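Local coordinates for protein 11S globulin isoform 1 (Cocos nucifera, PDB 5WPW) that serves as a seed storage protein of coconut, a hexameric 11S globulin that acts as a nutrient reservoir and is a potential food allergen, at residues Leu180-Thr185 / Ala199-Arg205; Gly318-Asp324 / Phe347-Ala353. The protein carries 2 engineered substitutions. All coordinates share one frame; numbering follows the deposited sequence.

Interaction 1 lies in the helical region around 185-202, where the turn ahead of helix 185-192 meets the end of helix 196-202; interaction 2 is a strand pair in the barrel of the second cupin domain. Within one chain they sit on opposite sides of its centre, their centres about 51 Å apart and their nearest atoms about 41 Å apart, with no touch. The hexamer brings the two sites together between chains: S184 N of interaction 1 is hydrogen-bonded to E321 OE2 of a neighbouring subunit, and F183 packs on L350 of that subunit. The helical region of one subunit thus docks on the strand pair 318-324/347-353 of another.

Interaction 1 of 2, residues Leu180-Thr185 / Ala199-Arg205; sequences LRGFST and ARKLQCR
A199 opens the contact, its methyl group directed at T185, with CB 4.1 Å from T185 O; as a small residue it also fits against A189 of helix 185-192, the helix that precedes 196-202 in the pair following the turn. R200 follows with a chain bent at chi2 and chi3, which curls it back over T185. Its CD lies 3.4 Å from T185 CG2, and the two side chains meet at about a right angle. The hydrogen bond from R200 NH1 to T185 OG1 is very short in the model, so its exact geometry is doubtful. R200 NH2 stands over one face of the R181 guanidinium, 3.7 Å from R181 NH1, with the two planes 72° apart. L202 supplies the apolar floor: its CB is 4.0 Å from L180 CD1. Q203 is the main polar link. Extended beyond CG (chi2 175°), it carries its amide to the turn, where NE2 donates to L180 O at 3.2 Å. The same oxygen accepts from F183 N on the opposite face of its plane, and Q203 NE2 is 2.7 Å from F183 O. A glutamine suits this buried place, being long, uncharged and able to donate to the carbonyl of L180. R181 CD lies 3.7 Å from the backbone O of Q203, while R205 places its CG over the R181 guanidinium, on the same face as R200. The turn faces a neighbouring subunit, G182 O bonding T329 OG1 there, so the contact shapes a hexamer interface. Like charges probably disfavour closeness among the three arginines, and the join rests largely on the Q203 amide and on apolar contacts of L180, L202, A199 and T185.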
loop_
_atom_site.group_PDB
_atom_site.type_symbol
_atom_site.label_atom_id
_atom_site.label_comp_id
_atom_site.label_asym_id
_atom_site.label_seq_id
_atom_site.Cartn_x
_atom_site.Cartn_y
_atom_site.Cartn_z
ATOM N N LEU A 180 -10.169 -2.201 37.415
ATOM C CA LEU A 180 -10.815 -3.322 38.098
ATOM C C LEU A 180 -11.682 -2.848 39.258
ATOM O O LEU A 180 -12.662 -3.516 39.611
ATOM C CB LEU A 180 -9.773 -4.319 38.589
ATOM C CG LEU A 180 -8.810 -4.854 37.526
ATOM C CD1 LEU A 180 -7.870 -5.877 38.157
ATOM C CD2 LEU A 180 -9.572 -5.444 36.331
ATOM N N ARG A 181 -11.345 -1.700 39.849
ATOM C CA ARG A 181 -12.179 -1.096 40.884
ATOM C C ARG A 181 -13.574 -0.761 40.366
ATOM O O ARG A 181 -14.516 -0.640 41.159
ATOM C CB ARG A 181 -11.480 0.160 41.422
ATOM C CG ARG A 181 -12.202 0.909 42.540
ATOM C CD ARG A 181 -12.050 0.191 43.887
ATOM N NE ARG A 181 -12.784 0.864 44.957
ATOM C CZ ARG A 181 -14.062 0.636 45.242
ATOM N NH1 ARG A 181 -14.752 -0.248 44.527
ATOM N NH2 ARG A 181 -14.651 1.290 46.236
ATOM N N GLY A 182 -13.735 -0.624 39.047
ATOM C CA GLY A 182 -15.041 -0.344 38.486
ATOM C C GLY A 182 -15.958 -1.544 38.408
ATOM O O GLY A 182 -17.168 -1.372 38.220
ATOM N N PHE A 183 -15.411 -2.746 38.556
ATOM C CA PHE A 183 -16.181 -3.970 38.475
ATOM C C PHE A 183 -16.679 -4.376 39.854
ATOM O O PHE A 183 -16.051 -4.082 40.873
ATOM C CB PHE A 183 -15.340 -5.095 37.884
ATOM C CG PHE A 183 -15.035 -4.913 36.441
ATOM C CD1 PHE A 183 -16.051 -4.702 35.534
ATOM C CD2 PHE A 183 -13.724 -4.907 35.998
ATOM C CE1 PHE A 183 -15.765 -4.525 34.189
ATOM C CE2 PHE A 183 -13.437 -4.732 34.666
ATOM C CZ PHE A 183 -14.459 -4.543 33.761
ATOM N N SER A 184 -17.822 -5.051 39.876
ATOM C CA SER A 184 -18.309 -5.601 41.132
ATOM C C SER A 184 -17.431 -6.772 41.561
ATOM O O SER A 184 -16.869 -7.498 40.738
ATOM C CB SER A 184 -19.766 -6.036 40.998
ATOM O OG SER A 184 -19.856 -7.420 40.719
ATOM N N THR A 185 -17.300 -6.942 42.878
ATOM C CA THR A 185 -16.417 -7.979 43.402
ATOM C C THR A 185 -16.842 -9.371 42.953
ATOM O O THR A 185 -15.999 -10.177 42.542
ATOM C CB THR A 185 -16.375 -7.909 44.924
ATOM O OG1 THR A 185 -15.990 -6.586 45.324
ATOM C CG2 THR A 185 -15.389 -8.940 45.461
ATOM N N ALA A 199 -10.091 -11.219 44.718
ATOM C CA ALA A 199 -10.662 -10.235 43.805
ATOM C C ALA A 199 -10.718 -8.853 44.445
ATOM O O ALA A 199 -10.479 -7.850 43.763
ATOM C CB ALA A 199 -12.050 -10.684 43.340
ATOM N N ARG A 200 -10.984 -8.776 45.757
ATOM C CA ARG A 200 -10.943 -7.484 46.442
ATOM C C ARG A 200 -9.553 -6.880 46.421
ATOM O O ARG A 200 -9.411 -5.656 46.303
ATOM C CB ARG A 200 -11.404 -7.603 47.898
ATOM C CG ARG A 200 -12.887 -7.645 48.134
ATOM C CD ARG A 200 -13.672 -6.645 47.285
ATOM N NE ARG A 200 -13.258 -5.239 47.304
ATOM C CZ ARG A 200 -13.990 -4.273 46.746
ATOM N NH1 ARG A 200 -15.120 -4.583 46.132
ATOM N NH2 ARG A 200 -13.591 -3.013 46.747
ATOM N N LYS A 201 -8.521 -7.711 46.606
ATOM C CA LYS A 201 -7.158 -7.188 46.601
ATOM C C LYS A 201 -6.756 -6.678 45.217
ATOM O O LYS A 201 -5.962 -5.736 45.107
ATOM C CB LYS A 201 -6.164 -8.247 47.093
ATOM C CG LYS A 201 -6.391 -8.694 48.556
ATOM C CD LYS A 201 -5.519 -9.902 48.956
ATOM C CE LYS A 201 -4.050 -9.521 49.186
ATOM N NZ LYS A 201 -3.835 -8.575 50.325
ATOM N N LEU A 202 -7.291 -7.272 44.154
ATOM C CA LEU A 202 -6.986 -6.753 42.826
ATOM C C LEU A 202 -7.505 -5.335 42.650
ATOM O O LEU A 202 -6.911 -4.551 41.905
ATOM C CB LEU A 202 -7.562 -7.668 41.750
ATOM C CG LEU A 202 -6.747 -8.942 41.567
ATOM C CD1 LEU A 202 -7.511 -9.894 40.690
ATOM C CD2 LEU A 202 -5.358 -8.658 40.988
ATOM N N GLN A 203 -8.588 -4.978 43.345
ATOM C CA GLN A 203 -9.176 -3.653 43.230
ATOM C C GLN A 203 -8.379 -2.572 43.956
ATOM O O GLN A 203 -8.698 -1.387 43.795
ATOM C CB GLN A 203 -10.622 -3.691 43.725
ATOM C CG GLN A 203 -11.541 -4.397 42.737
ATOM C CD GLN A 203 -12.956 -4.567 43.235
ATOM O OE1 GLN A 203 -13.186 -5.170 44.274
ATOM N NE2 GLN A 203 -13.912 -4.068 42.478
ATOM N N CYS A 204 -7.355 -2.950 44.728
ATOM C CA CYS A 204 -6.341 -2.018 45.241
ATOM C C CYS A 204 -6.966 -0.873 46.039
ATOM O O CYS A 204 -6.552 0.283 45.924
ATOM C CB CYS A 204 -5.471 -1.467 44.099
ATOM S SG CYS A 204 -4.355 -2.672 43.333
ATOM N N ARG A 205 -7.949 -1.208 46.880
ATOM C CA ARG A 205 -8.781 -0.199 47.538
ATOM C C ARG A 205 -7.963 0.851 48.279
ATOM O O ARG A 205 -8.142 2.055 48.069
ATOM C CB ARG A 205 -9.722 -0.872 48.519
ATOM C CG ARG A 205 -10.840 -1.611 47.890
ATOM C CD ARG A 205 -11.837 -1.947 48.976
ATOM N NE ARG A 205 -12.618 -0.794 49.416
ATOM C CZ ARG A 205 -13.263 -0.740 50.577
ATOM N NH1 ARG A 205 -13.229 -1.779 51.398
ATOM N NH2 ARG A 205 -13.951 0.342 50.914
#

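Interaction 2 of 2, residues Gly318-Asp324 / Phe347-Ala353; sequences GRVEVAD and FAMLERA
R319 and R352 form the first of three hydrogen-bonded pairs in an antiparallel ladder, each donating its N to the other's O at 2.8 Å. E321 with L350 and A323 with A348 repeat the pattern; the bond from A323 N to A348 O is almost straight, at 171° about the hydrogen. Between these rungs the non-hydrogen-bonded pairs bring CA hydrogens to carbonyls, as where E351 CA lies 3.2 Å from R319 O. Glycine suits position 318 at one end, since a beta carbon there would point to the face of V320 and V322 and sit tightly against R352 O.

The strands belong to the barrel of the second cupin domain, flanked in their sheet by 298-304 and 329-336. V320, V322, M349 and E351 turn to the face that meets the opposing sheet, where V320, V322 and M349 touch strand 340-343. E321, A323 and L350 lie on the other face, against a neighbouring subunit.

Branched valines, favoured in strands, fill the inner face: V320 CG2 rests 3.7 Å from the E351 CG methylene, the two side chains running side by side. At the far end of the ladder V322 CG1, anti to its nitrogen (chi1 -180°), comes to the edge of the F347 ring, 3.8 Å from CD2. Over one face of that ring D324 CB makes a CH-pi contact, 3.8 Å from the centroid, while the D324 carboxylate turns away to a salt bridge with R326.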
loop_
_atom_site.group_PDB
_atom_site.type_symbol
_atom_site.label_atom_id
_atom_site.label_comp_id
_atom_site.label_asym_id
_atom_site.label_seq_id
_atom_site.Cartn_x
_atom_site.Cartn_y
_atom_site.Cartn_z
ATOM N N GLY A 318 20.622 27.631 25.215
ATOM C CA GLY A 318 20.663 28.169 23.871
ATOM C C GLY A 318 19.588 29.198 23.626
ATOM O O GLY A 318 18.584 29.269 24.339
ATOM N N ARG A 319 19.827 30.017 22.613
ATOM C CA ARG A 319 18.876 31.009 22.145
ATOM C C ARG A 319 18.020 30.405 21.039
ATOM O O ARG A 319 18.558 29.888 20.056
ATOM C CB ARG A 319 19.601 32.238 21.594
ATOM C CG ARG A 319 18.710 33.437 21.379
ATOM C CD ARG A 319 18.491 34.111 22.714
ATOM N NE ARG A 319 17.518 35.197 22.666
ATOM C CZ ARG A 319 17.090 35.840 23.748
ATOM N NH1 ARG A 319 17.551 35.487 24.944
ATOM N NH2 ARG A 319 16.209 36.831 23.638
ATOM N N VAL A 320 16.705 30.476 21.197
ATOM C CA VAL A 320 15.755 30.088 20.152
ATOM C C VAL A 320 14.965 31.318 19.730
ATOM O O VAL A 320 14.424 32.042 20.574
ATOM C CB VAL A 320 14.798 28.978 20.625
ATOM C CG1 VAL A 320 13.931 28.483 19.441
ATOM C CG2 VAL A 320 15.567 27.848 21.234
ATOM N N GLU A 321 14.880 31.546 18.423
ATOM C CA GLU A 321 13.977 32.538 17.876
ATOM C C GLU A 321 12.993 31.855 16.941
ATOM O O GLU A 321 13.397 31.043 16.104
ATOM C CB GLU A 321 14.743 33.613 17.147
ATOM C CG GLU A 321 15.623 34.407 18.089
ATOM C CD GLU A 321 16.350 35.496 17.360
ATOM O OE1 GLU A 321 17.573 35.627 17.557
ATOM O OE2 GLU A 321 15.692 36.206 16.577
ATOM N N VAL A 322 11.721 32.185 17.090
ATOM C CA VAL A 322 10.656 31.631 16.264
ATOM C C VAL A 322 9.880 32.781 15.638
ATOM O O VAL A 322 9.550 33.755 16.322
ATOM C CB VAL A 322 9.742 30.714 17.108
ATOM C CG1 VAL A 322 8.615 30.127 16.225
ATOM C CG2 VAL A 322 10.559 29.624 17.746
ATOM N N ALA A 323 9.599 32.676 14.334
ATOM C CA ALA A 323 8.846 33.666 13.568
ATOM C C ALA A 323 7.582 33.030 12.981
ATOM O O ALA A 323 7.615 31.871 12.555
ATOM C CB ALA A 323 9.695 34.241 12.427
ATOM N N ASP A 324 6.478 33.796 12.912
ATOM C CA ASP A 324 5.212 33.273 12.378
ATOM C C ASP A 324 4.855 33.916 11.029
ATOM O O ASP A 324 5.654 34.652 10.429
ATOM C CB ASP A 324 4.084 33.421 13.417
ATOM C CG ASP A 324 3.517 34.836 13.523
ATOM O OD1 ASP A 324 3.956 35.780 12.803
ATOM O OD2 ASP A 324 2.607 34.985 14.364
ATOM N N PHE A 347 6.028 27.387 11.209
ATOM C CA PHE A 347 6.740 28.511 11.831
ATOM C C PHE A 347 8.235 28.380 11.585
ATOM O O PHE A 347 8.790 27.288 11.646
ATOM C CB PHE A 347 6.490 28.576 13.336
ATOM C CG PHE A 347 5.163 29.177 13.707
ATOM C CD1 PHE A 347 4.033 28.938 12.925
ATOM C CD2 PHE A 347 5.029 29.955 14.849
ATOM C CE1 PHE A 347 2.800 29.478 13.257
ATOM C CE2 PHE A 347 3.784 30.494 15.205
ATOM C CZ PHE A 347 2.666 30.249 14.407
ATOM N N ALA A 348 8.898 29.498 11.311
ATOM C CA ALA A 348 10.324 29.469 11.039
ATOM C C ALA A 348 11.067 29.611 12.356
ATOM O O ALA A 348 10.666 30.389 13.220
ATOM C CB ALA A 348 10.728 30.589 10.072
ATOM N N MET A 349 12.141 28.854 12.510
ATOM C CA MET A 349 12.868 28.914 13.766
ATOM C C MET A 349 14.366 28.763 13.560
ATOM O O MET A 349 14.847 28.193 12.575
ATOM C CB MET A 349 12.363 27.858 14.740
ATOM C CG MET A 349 12.891 26.494 14.481
ATOM S SD MET A 349 13.051 25.807 16.138
ATOM C CE MET A 349 13.399 24.103 15.759
ATOM N N LEU A 350 15.087 29.236 14.569
ATOM C CA LEU A 350 16.525 29.421 14.551
ATOM C C LEU A 350 17.017 29.169 15.973
ATOM O O LEU A 350 16.364 29.605 16.926
ATOM C CB LEU A 350 16.826 30.852 14.085
ATOM C CG LEU A 350 18.180 31.523 14.104
ATOM C CD1 LEU A 350 18.157 32.633 13.045
ATOM C CD2 LEU A 350 18.479 32.083 15.487
ATOM N N GLU A 351 18.127 28.440 16.113
ATOM C CA GLU A 351 18.706 28.140 17.422
ATOM C C GLU A 351 20.218 28.361 17.416
ATOM O O GLU A 351 20.907 28.001 16.456
ATOM C CB GLU A 351 18.435 26.703 17.847
ATOM C CG GLU A 351 16.980 26.427 18.117
ATOM C CD GLU A 351 16.612 25.007 17.813
ATOM O OE1 GLU A 351 17.502 24.236 17.387
ATOM O OE2 GLU A 351 15.435 24.664 18.011
ATOM N N ARG A 352 20.733 28.915 18.516
ATOM C CA ARG A 352 22.170 29.104 18.694
ATOM C C ARG A 352 22.558 28.695 20.105
ATOM O O ARG A 352 21.992 29.199 21.081
ATOM C CB ARG A 352 22.573 30.553 18.423
ATOM C CG ARG A 352 24.072 30.736 18.315
ATOM C CD ARG A 352 24.530 31.918 19.143
ATOM N NE ARG A 352 24.447 33.168 18.393
ATOM C CZ ARG A 352 25.356 33.562 17.504
ATOM N NH1 ARG A 352 26.415 32.799 17.253
ATOM N NH2 ARG A 352 25.206 34.718 16.867
ATOM N N ALA A 353 23.502 27.767 20.209
ATOM C CA ALA A 353 23.978 27.336 21.514
ATOM C C ALA A 353 24.794 28.449 22.167
ATOM O O ALA A 353 25.450 29.252 21.489
ATOM C CB ALA A 353 24.828 26.072 21.381
#